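Local coordinates for phosphate-binding protein (Xanthomonas axonopodis pv. citri, PDB 5UB3) that probably serves as a periplasmic receptor of the phosphonate-binding type that works with a partner diguanylate cyclase, and can bind chloride, at residues S163-A168 with P194-D199; L116-A121 with S125-P130; S53-G58 with G77-L82. One frame throughout, in Å; residues are numbered along the deposited sequence.

Interaction 1. Residues S163-A168 with P194-D199; sequences SKLNVA and PVFKRD
Phe196 turns its CG anti to the carbonyl carbon, beside the backbone N (chi1 -57°), and this swings the phenyl ring out of the short helix 194-197 onto the first turns of helix 164-172. Leu165 holds its CG anti to the backbone N (chi1 179°); although its CB does not point at the other helix, the end of the branch reaches it, with CD1 4.2 Å from Phe196 CE2. The methyl of Ala168, one turn further on, lies 4.2 Å from Phe196 CD2, and the carbonyl carbon of Ala168 approaches the same ring atom at 4.1 Å. Both neighbours meet the ring obliquely along its CD2-CE2 side. The contact is small and purely apolar, burying 113 Å² in all, with no hydrogen bond crossing it. Ser163 caps the receiving helix from just before its first residue, Lys164; its OG accepts from Asn166 N at 2.8 Å. The phenyl ring of Phe196 also stacks on His172, so the ring runs along the helix from Leu165 past Ala168 to His172. Val167, which takes no part in the contact with Phe196, packs against Phe98 of strand 92-100, and helix 194-197 lies outside helix 164-172.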
loop_
_atom_site.group_PDB
_atom_site.type_symbol
_atom_site.label_atom_id
_atom_site.label_comp_id
_atom_site.label_asym_id
_atom_site.label_seq_id
_atom_site.Cartn_x
_atom_site.Cartn_y
_atom_site.Cartn_z
ATOM N N SER A 163 -10.307 2.808 7.194
ATOM C CA SER A 163 -9.120 3.517 7.602
ATOM C C SER A 163 -8.289 2.647 8.539
ATOM O O SER A 163 -8.794 1.749 9.241
ATOM C CB SER A 163 -9.482 4.813 8.300
ATOM O OG SER A 163 -9.842 4.548 9.628
ATOM N N LYS A 164 -7.011 2.945 8.595
ATOM C CA LYS A 164 -6.158 2.233 9.564
ATOM C C LYS A 164 -6.620 2.460 11.034
ATOM O O LYS A 164 -6.603 1.527 11.897
ATOM C CB LYS A 164 -4.737 2.636 9.354
ATOM C CG LYS A 164 -4.163 2.228 8.013
ATOM C CD LYS A 164 -2.799 2.839 7.794
ATOM C CE LYS A 164 -2.349 2.486 6.413
ATOM N NZ LYS A 164 -0.928 2.817 6.259
ATOM N N LEU A 165 -7.048 3.696 11.316
ATOM C CA LEU A 165 -7.479 4.055 12.663
ATOM C C LEU A 165 -8.704 3.265 13.006
ATOM O O LEU A 165 -8.861 2.808 14.130
ATOM C CB LEU A 165 -7.800 5.555 12.749
ATOM C CG LEU A 165 -8.301 6.077 14.112
ATOM C CD1 LEU A 165 -7.405 5.656 15.263
ATOM C CD2 LEU A 165 -8.426 7.593 14.082
ATOM N N ASN A 166 -9.591 3.093 12.027
ATOM C CA ASN A 166 -10.770 2.242 12.253
ATOM C C ASN A 166 -10.426 0.787 12.589
ATOM O O ASN A 166 -11.030 0.183 13.456
ATOM C CB ASN A 166 -11.728 2.326 11.071
ATOM C CG ASN A 166 -12.570 3.611 11.064
ATOM O OD1 ASN A 166 -12.475 4.469 11.943
ATOM N ND2 ASN A 166 -13.407 3.717 10.069
ATOM N N VAL A 167 -9.436 0.217 11.928
ATOM C CA VAL A 167 -9.007 -1.134 12.307
ATOM C C VAL A 167 -8.666 -1.130 13.801
ATOM O O VAL A 167 -9.116 -1.955 14.562
ATOM C CB VAL A 167 -7.786 -1.552 11.501
ATOM C CG1 VAL A 167 -7.254 -2.869 11.994
ATOM C CG2 VAL A 167 -8.140 -1.673 10.029
ATOM N N ALA A 168 -7.818 -0.183 14.219
ATOM C CA ALA A 168 -7.405 -0.137 15.604
ATOM C C ALA A 168 -8.641 0.121 16.494
ATOM O O ALA A 168 -8.886 -0.581 17.449
ATOM C CB ALA A 168 -6.352 0.942 15.780
ATOM N N PRO A 194 -1.790 5.519 21.134
ATOM C CA PRO A 194 -1.290 4.908 22.352
ATOM C C PRO A 194 -2.395 4.385 23.288
ATOM O O PRO A 194 -2.285 3.262 23.758
ATOM C CB PRO A 194 -0.482 6.039 22.982
ATOM C CG PRO A 194 0.064 6.743 21.787
ATOM C CD PRO A 194 -1.014 6.707 20.742
ATOM N N VAL A 195 -3.452 5.172 23.505
ATOM C CA VAL A 195 -4.596 4.752 24.332
ATOM C C VAL A 195 -5.158 3.393 23.887
ATOM O O VAL A 195 -5.572 2.627 24.717
ATOM C CB VAL A 195 -5.715 5.835 24.400
ATOM C CG1 VAL A 195 -6.342 6.117 23.038
ATOM C CG2 VAL A 195 -6.814 5.442 25.360
ATOM N N PHE A 196 -5.175 3.098 22.579
ATOM C CA PHE A 196 -5.587 1.789 22.082
ATOM C C PHE A 196 -4.496 0.768 22.141
ATOM O O PHE A 196 -4.748 -0.346 22.547
ATOM C CB PHE A 196 -6.178 1.787 20.629
ATOM C CG PHE A 196 -7.366 2.693 20.417
ATOM C CD1 PHE A 196 -8.170 3.133 21.469
ATOM C CD2 PHE A 196 -7.695 3.078 19.122
ATOM C CE1 PHE A 196 -9.233 3.982 21.218
ATOM C CE2 PHE A 196 -8.764 3.915 18.864
ATOM C CZ PHE A 196 -9.537 4.365 19.908
ATOM N N LYS A 197 -3.301 1.150 21.687
ATOM C CA LYS A 197 -2.166 0.244 21.569
ATOM C C LYS A 197 -1.828 -0.507 22.847
ATOM O O LYS A 197 -1.474 -1.678 22.819
ATOM C CB LYS A 197 -0.935 1.048 21.126
ATOM C CG LYS A 197 0.292 0.199 20.847
ATOM C CD LYS A 197 1.466 1.080 20.473
ATOM C CE LYS A 197 2.535 0.183 19.917
ATOM N NZ LYS A 197 3.815 0.868 19.750
ATOM N N ARG A 198 -1.904 0.193 23.961
ATOM C CA ARG A 198 -1.573 -0.406 25.260
ATOM C C ARG A 198 -2.506 -1.559 25.610
ATOM O O ARG A 198 -2.121 -2.419 26.374
ATOM C CB ARG A 198 -1.592 0.646 26.375
ATOM C CG ARG A 198 -2.974 1.145 26.713
ATOM C CD ARG A 198 -2.870 2.455 27.455
ATOM N NE ARG A 198 -4.121 2.866 28.070
ATOM C CZ ARG A 198 -4.338 4.072 28.597
ATOM N NH1 ARG A 198 -3.388 5.007 28.562
ATOM N NH2 ARG A 198 -5.510 4.375 29.121
ATOM N N ASP A 199 -3.712 -1.583 25.036
ATOM C CA ASP A 199 -4.635 -2.705 25.268
ATOM C C ASP A 199 -4.519 -3.869 24.299
ATOM O O ASP A 199 -5.295 -4.818 24.379
ATOM C CB ASP A 199 -6.049 -2.181 25.362
ATOM C CG ASP A 199 -6.284 -1.321 26.638
ATOM O OD1 ASP A 199 -5.714 -1.580 27.690
ATOM O OD2 ASP A 199 -7.049 -0.375 26.541
#

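Interaction 2. Residues L116-A121 with S125-P130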
loop_
_atom_site.group_PDB
_atom_site.type_symbol
_atom_site.label_atom_id
_atom_site.label_comp_id
_atom_site.label_asym_id
_atom_site.label_seq_id
_atom_site.Cartn_x
_atom_site.Cartn_y
_atom_site.Cartn_z
ATOM N N LEU A 116 -12.103 -10.307 11.726
ATOM C CA LEU A 116 -10.908 -9.563 11.403
ATOM C C LEU A 116 -11.296 -8.258 10.704
ATOM O O LEU A 116 -12.013 -8.300 9.755
ATOM C CB LEU A 116 -10.102 -10.410 10.443
ATOM C CG LEU A 116 -8.877 -9.809 9.783
ATOM C CD1 LEU A 116 -7.746 -9.543 10.764
ATOM C CD2 LEU A 116 -8.393 -10.801 8.754
ATOM N N ALA A 117 -10.724 -7.142 11.141
ATOM C CA ALA A 117 -10.850 -5.844 10.539
ATOM C C ALA A 117 -9.771 -5.646 9.504
ATOM O O ALA A 117 -8.599 -5.665 9.844
ATOM C CB ALA A 117 -10.695 -4.743 11.614
ATOM N N LEU A 118 -10.180 -5.423 8.272
ATOM C CA LEU A 118 -9.289 -5.083 7.184
ATOM C C LEU A 118 -9.612 -3.727 6.643
ATOM O O LEU A 118 -10.617 -3.115 6.991
ATOM C CB LEU A 118 -9.465 -6.117 6.112
ATOM C CG LEU A 118 -9.101 -7.515 6.621
ATOM C CD1 LEU A 118 -9.221 -8.530 5.485
ATOM C CD2 LEU A 118 -7.689 -7.524 7.132
ATOM N N GLN A 119 -8.777 -3.257 5.740
ATOM C CA GLN A 119 -8.923 -1.920 5.279
ATOM C C GLN A 119 -9.770 -1.702 4.033
ATOM O O GLN A 119 -10.914 -1.270 4.148
ATOM C CB GLN A 119 -7.565 -1.308 5.175
ATOM C CG GLN A 119 -7.048 -0.972 6.557
ATOM C CD GLN A 119 -5.586 -0.626 6.561
ATOM O OE1 GLN A 119 -5.119 0.263 5.817
ATOM N NE2 GLN A 119 -4.838 -1.314 7.412
ATOM N N ASN A 120 -9.198 -1.861 2.868
ATOM C CA ASN A 120 -9.924 -1.828 1.608
ATOM C C ASN A 120 -9.107 -2.714 0.705
ATOM O O ASN A 120 -7.979 -3.042 1.060
ATOM C CB ASN A 120 -9.993 -0.433 0.960
ATOM C CG ASN A 120 -8.622 0.193 0.781
ATOM O OD1 ASN A 120 -7.727 -0.315 0.058
ATOM N ND2 ASN A 120 -8.421 1.278 1.490
ATOM N N ALA A 121 -9.618 -3.027 -0.489
ATOM C CA ALA A 121 -9.011 -4.053 -1.362
ATOM C C ALA A 121 -7.650 -3.669 -1.971
ATOM O O ALA A 121 -6.886 -4.549 -2.412
ATOM C CB ALA A 121 -9.998 -4.465 -2.434
ATOM N N SER A 125 -0.764 -3.963 3.402
ATOM C CA SER A 125 -0.559 -4.480 4.718
ATOM C C SER A 125 -1.879 -4.690 5.433
ATOM O O SER A 125 -1.917 -5.339 6.478
ATOM C CB SER A 125 0.331 -3.533 5.529
ATOM O OG SER A 125 -0.302 -2.252 5.735
ATOM N N GLY A 126 -2.951 -4.077 4.921
ATOM C CA GLY A 126 -4.258 -4.130 5.581
ATOM C C GLY A 126 -5.303 -4.910 4.830
ATOM O O GLY A 126 -6.476 -4.945 5.253
ATOM N N TYR A 127 -4.914 -5.574 3.749
ATOM C CA TYR A 127 -5.822 -6.493 3.056
ATOM C C TYR A 127 -5.063 -7.603 2.383
ATOM O O TYR A 127 -5.255 -8.784 2.656
ATOM C CB TYR A 127 -6.717 -5.740 2.019
ATOM C CG TYR A 127 -7.628 -6.610 1.284
ATOM C CD1 TYR A 127 -8.786 -7.094 1.883
ATOM C CD2 TYR A 127 -7.352 -7.004 -0.013
ATOM C CE1 TYR A 127 -9.662 -7.907 1.181
ATOM C CE2 TYR A 127 -8.199 -7.811 -0.709
ATOM C CZ TYR A 127 -9.342 -8.278 -0.115
ATOM O OH TYR A 127 -10.160 -9.099 -0.815
ATOM N N LEU A 128 -4.183 -7.234 1.488
ATOM C CA LEU A 128 -3.569 -8.250 0.621
ATOM C C LEU A 128 -2.736 -9.155 1.435
ATOM O O LEU A 128 -2.902 -10.351 1.364
ATOM C CB LEU A 128 -2.767 -7.604 -0.513
ATOM C CG LEU A 128 -3.645 -6.855 -1.515
ATOM C CD1 LEU A 128 -2.845 -5.863 -2.385
ATOM C CD2 LEU A 128 -4.548 -7.729 -2.380
ATOM N N LEU A 129 -1.794 -8.619 2.196
ATOM C CA LEU A 129 -0.915 -9.462 3.020
ATOM C C LEU A 129 -1.644 -10.282 4.038
ATOM O O LEU A 129 -1.408 -11.479 4.111
ATOM C CB LEU A 129 0.220 -8.698 3.691
ATOM C CG LEU A 129 1.169 -8.008 2.699
ATOM C CD1 LEU A 129 2.330 -7.401 3.502
ATOM C CD2 LEU A 129 1.696 -8.965 1.648
ATOM N N PRO A 130 -2.542 -9.653 4.825
ATOM C CA PRO A 130 -3.228 -10.544 5.768
ATOM C C PRO A 130 -4.093 -11.629 5.095
ATOM O O PRO A 130 -4.147 -12.744 5.604
ATOM C CB PRO A 130 -4.106 -9.606 6.589
ATOM C CG PRO A 130 -4.166 -8.310 5.839
ATOM C CD PRO A 130 -2.829 -8.239 5.098
#
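Leu118, the last residue of strand 115-118, meets the start of helix 124-136 with its whole side chain. Its CB sits 3.3 Å from Gly126 O, while the branch divides its methyls between two partners: CD1 packs on Tyr127 CD1 at 3.9 Å, the two side chains crossing at about a right angle, and CD2 slides past the Pro130 ring, 3.8 Å from its CG. At Gln119 the chain leaves the strand, and its backbone N donates to Gly126 O (2.9 Å, N-H...O 162°), with the donor tilted 34° from the carbonyl plane. The amide of Gln119 lies against the glycine itself, NE2 3.4 Å from Gly126 CA. Asn120 contributes its carbonyl, O standing 3.1 Å from Tyr127 CB. Ala121 then passes over one face of the Tyr127 ring in a CH-pi contact, CA 4.0 Å from the centroid; the ring is placed there with CG anti to the backbone N (chi1 179°). The helix opens with a wider pi-type turn at 125-128 and is kinked at Pro130, whose nitrogen has no hydrogen to give. The turn from strand 115-118 to helix 124-136 is thus closed by the Gln119-Gly126 backbone bond and by the packing of Tyr127. Around it, strand 156-160 pairs in parallel with strand 115-118 and presents Tyr158 and Met160 to Leu118 and Tyr127, strand 92-100 touches Pro130 through Thr95 and Phe97, and helix 164-172 packs on Gln119 through Lys164 and Val167.

Interaction 3. Residues S53-G58 with G77-L82; sequences SYLRRG and GSAHPL
A pair of Schellman motifs frames this contact: helix 48-56 closes at Gly58 and helix 67-75 at Gly77, both glycines at positive phi, and the chain leaving Gly77 runs past the last turn of helix 48-56 into strand 79-87. The meeting belongs to the alpha/beta lobe of the periplasmic binding protein fold that carries strands 4-8 and 62-66. Leu55 is the main apolar partner. With CG anti to its carbonyl carbon (chi1 -75°), its CD1 reaches on to Ala79 CB at 3.9 Å, while CB rests 3.4 Å from Ser78 O and 3.8 Å from Ser78 CB. No hydrogen bond joins the two segments. Instead, Ser78 OG bonds to Leu73 O in helix 67-75, with a weak bond to Ser52 OG. Strand 209-217 lies alongside, Arg217 touching Leu55, and the leucine also packs on Leu73. Arg56 borders the contact, its CB 4.3 Å from Ser78 CB, and NH1 bonds to Ser52 OG. Within 53-58, Arg57 grips a single oxygen side-on, from within its guanidinium plane: NE reaches Ser53 OG at 3.0 Å and NH2 reaches Ser53 OG at 2.9 Å.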
loop_
_atom_site.group_PDB
_atom_site.type_symbol
_atom_site.label_atom_id
_atom_site.label_comp_id
_atom_site.label_asym_id
_atom_site.label_seq_id
_atom_site.Cartn_x
_atom_site.Cartn_y
_atom_site.Cartn_z
ATOM N N SER A 53 -7.487 1.662 -14.809
ATOM C CA SER A 53 -8.131 2.268 -15.973
ATOM C C SER A 53 -7.470 3.566 -16.445
ATOM O O SER A 53 -7.192 3.725 -17.644
ATOM C CB SER A 53 -9.627 2.504 -15.659
ATOM O OG SER A 53 -10.263 3.007 -16.801
ATOM N N TYR A 54 -7.188 4.474 -15.513
ATOM C CA TYR A 54 -6.421 5.676 -15.832
ATOM C C TYR A 54 -5.087 5.381 -16.457
ATOM O O TYR A 54 -4.707 5.994 -17.473
ATOM C CB TYR A 54 -6.137 6.540 -14.599
ATOM C CG TYR A 54 -7.281 7.284 -14.024
ATOM C CD1 TYR A 54 -8.406 7.606 -14.779
ATOM C CD2 TYR A 54 -7.228 7.714 -12.716
ATOM C CE1 TYR A 54 -9.449 8.336 -14.242
ATOM C CE2 TYR A 54 -8.266 8.423 -12.165
ATOM C CZ TYR A 54 -9.377 8.740 -12.949
ATOM O OH TYR A 54 -10.408 9.446 -12.431
ATOM N N LEU A 55 -4.352 4.477 -15.826
ATOM C CA LEU A 55 -3.024 4.127 -16.337
ATOM C C LEU A 55 -3.108 3.601 -17.742
ATOM O O LEU A 55 -2.430 4.113 -18.609
ATOM C CB LEU A 55 -2.358 3.108 -15.416
ATOM C CG LEU A 55 -1.846 3.750 -14.106
ATOM C CD1 LEU A 55 -1.572 2.611 -13.139
ATOM C CD2 LEU A 55 -0.556 4.565 -14.351
ATOM N N ARG A 56 -3.986 2.618 -17.951
ATOM C CA ARG A 56 -4.188 1.971 -19.263
ATOM C C ARG A 56 -4.610 3.014 -20.309
ATOM O O ARG A 56 -4.165 2.979 -21.426
ATOM C CB ARG A 56 -5.197 0.834 -19.178
ATOM C CG ARG A 56 -5.561 0.255 -20.543
ATOM C CD ARG A 56 -6.263 -1.066 -20.425
ATOM N NE ARG A 56 -7.475 -0.900 -19.591
ATOM C CZ ARG A 56 -7.577 -1.190 -18.299
ATOM N NH1 ARG A 56 -6.564 -1.715 -17.663
ATOM N NH2 ARG A 56 -8.736 -0.952 -17.633
ATOM N N ARG A 57 -5.418 3.987 -19.915
ATOM C CA ARG A 57 -5.834 5.026 -20.857
ATOM C C ARG A 57 -4.863 6.201 -20.977
ATOM O O ARG A 57 -5.143 7.128 -21.720
ATOM C CB ARG A 57 -7.229 5.499 -20.500
ATOM C CG ARG A 57 -8.288 4.430 -20.749
ATOM C CD ARG A 57 -9.645 4.999 -20.441
ATOM N NE ARG A 57 -9.898 4.990 -19.008
ATOM C CZ ARG A 57 -10.264 6.027 -18.280
ATOM N NH1 ARG A 57 -10.380 7.230 -18.818
ATOM N NH2 ARG A 57 -10.468 5.859 -16.980
ATOM N N GLY A 58 -3.719 6.147 -20.300
ATOM C CA GLY A 58 -2.732 7.256 -20.372
ATOM C C GLY A 58 -3.125 8.514 -19.609
ATOM O O GLY A 58 -2.605 9.562 -19.872
ATOM N N GLY A 77 -1.961 -5.148 -16.142
ATOM C CA GLY A 77 -1.278 -4.766 -17.391
ATOM C C GLY A 77 -1.093 -3.275 -17.624
ATOM O O GLY A 77 -0.720 -2.857 -18.724
ATOM N N SER A 78 -1.308 -2.480 -16.586
ATOM C CA SER A 78 -1.410 -1.057 -16.736
ATOM C C SER A 78 -0.149 -0.250 -16.268
ATOM O O SER A 78 0.006 0.932 -16.607
ATOM C CB SER A 78 -2.684 -0.624 -16.054
ATOM O OG SER A 78 -2.615 -0.748 -14.651
ATOM N N ALA A 79 0.796 -0.922 -15.625
ATOM C CA ALA A 79 1.986 -0.296 -15.099
ATOM C C ALA A 79 3.135 -1.286 -14.778
ATOM O O ALA A 79 2.907 -2.480 -14.553
ATOM C CB ALA A 79 1.614 0.464 -13.873
ATOM N N HIS A 80 4.351 -0.765 -14.705
ATOM C CA HIS A 80 5.520 -1.592 -14.391
ATOM C C HIS A 80 6.430 -0.818 -13.457
ATOM O O HIS A 80 6.386 0.410 -13.445
ATOM C CB HIS A 80 6.252 -2.039 -15.671
ATOM C CG HIS A 80 6.668 -0.893 -16.540
ATOM N ND1 HIS A 80 5.804 -0.304 -17.434
ATOM C CD2 HIS A 80 7.842 -0.246 -16.671
ATOM C CE1 HIS A 80 6.406 0.706 -18.038
ATOM N NE2 HIS A 80 7.646 0.752 -17.607
ATOM N N PRO A 81 7.275 -1.517 -12.699
ATOM C CA PRO A 81 8.117 -0.813 -11.736
ATOM C C PRO A 81 9.194 0.080 -12.352
ATOM O O PRO A 81 9.785 -0.301 -13.347
ATOM C CB PRO A 81 8.753 -1.961 -10.928
ATOM C CG PRO A 81 7.866 -3.153 -11.154
ATOM C CD PRO A 81 7.263 -2.987 -12.489
ATOM N N LEU A 82 9.416 1.249 -11.771
ATOM C CA LEU A 82 10.441 2.172 -12.185
ATOM C C LEU A 82 11.605 2.118 -11.206
ATOM O O LEU A 82 12.754 1.991 -11.638
ATOM C CB LEU A 82 9.889 3.584 -12.144
ATOM C CG LEU A 82 10.840 4.686 -12.623
ATOM C CD1 LEU A 82 10.754 4.771 -14.106
ATOM C CD2 LEU A 82 10.447 6.004 -11.995
#

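How the interactions relate
Interactions 1 and 2 meet through helix 164-172: Lys164 CG comes to 3.1 Å from Gln119 OE1, and Val167 CG2 to 3.7 Å from Gln119 CG. The same helix thus receives Phe196 from helix 194-197 and packs against the segment leaving strand 115-118, with the centres of the two contacts 15 Å apart. Interaction 3 stands apart, on the other side of the chain's centre from interaction 1, their centres being 34 Å apart; from interaction 2 the nearest atoms are about 13 Å away. This spread is consistent with the two-lobed architecture of periplasmic binding proteins, in which ligand usually sits between the lobes.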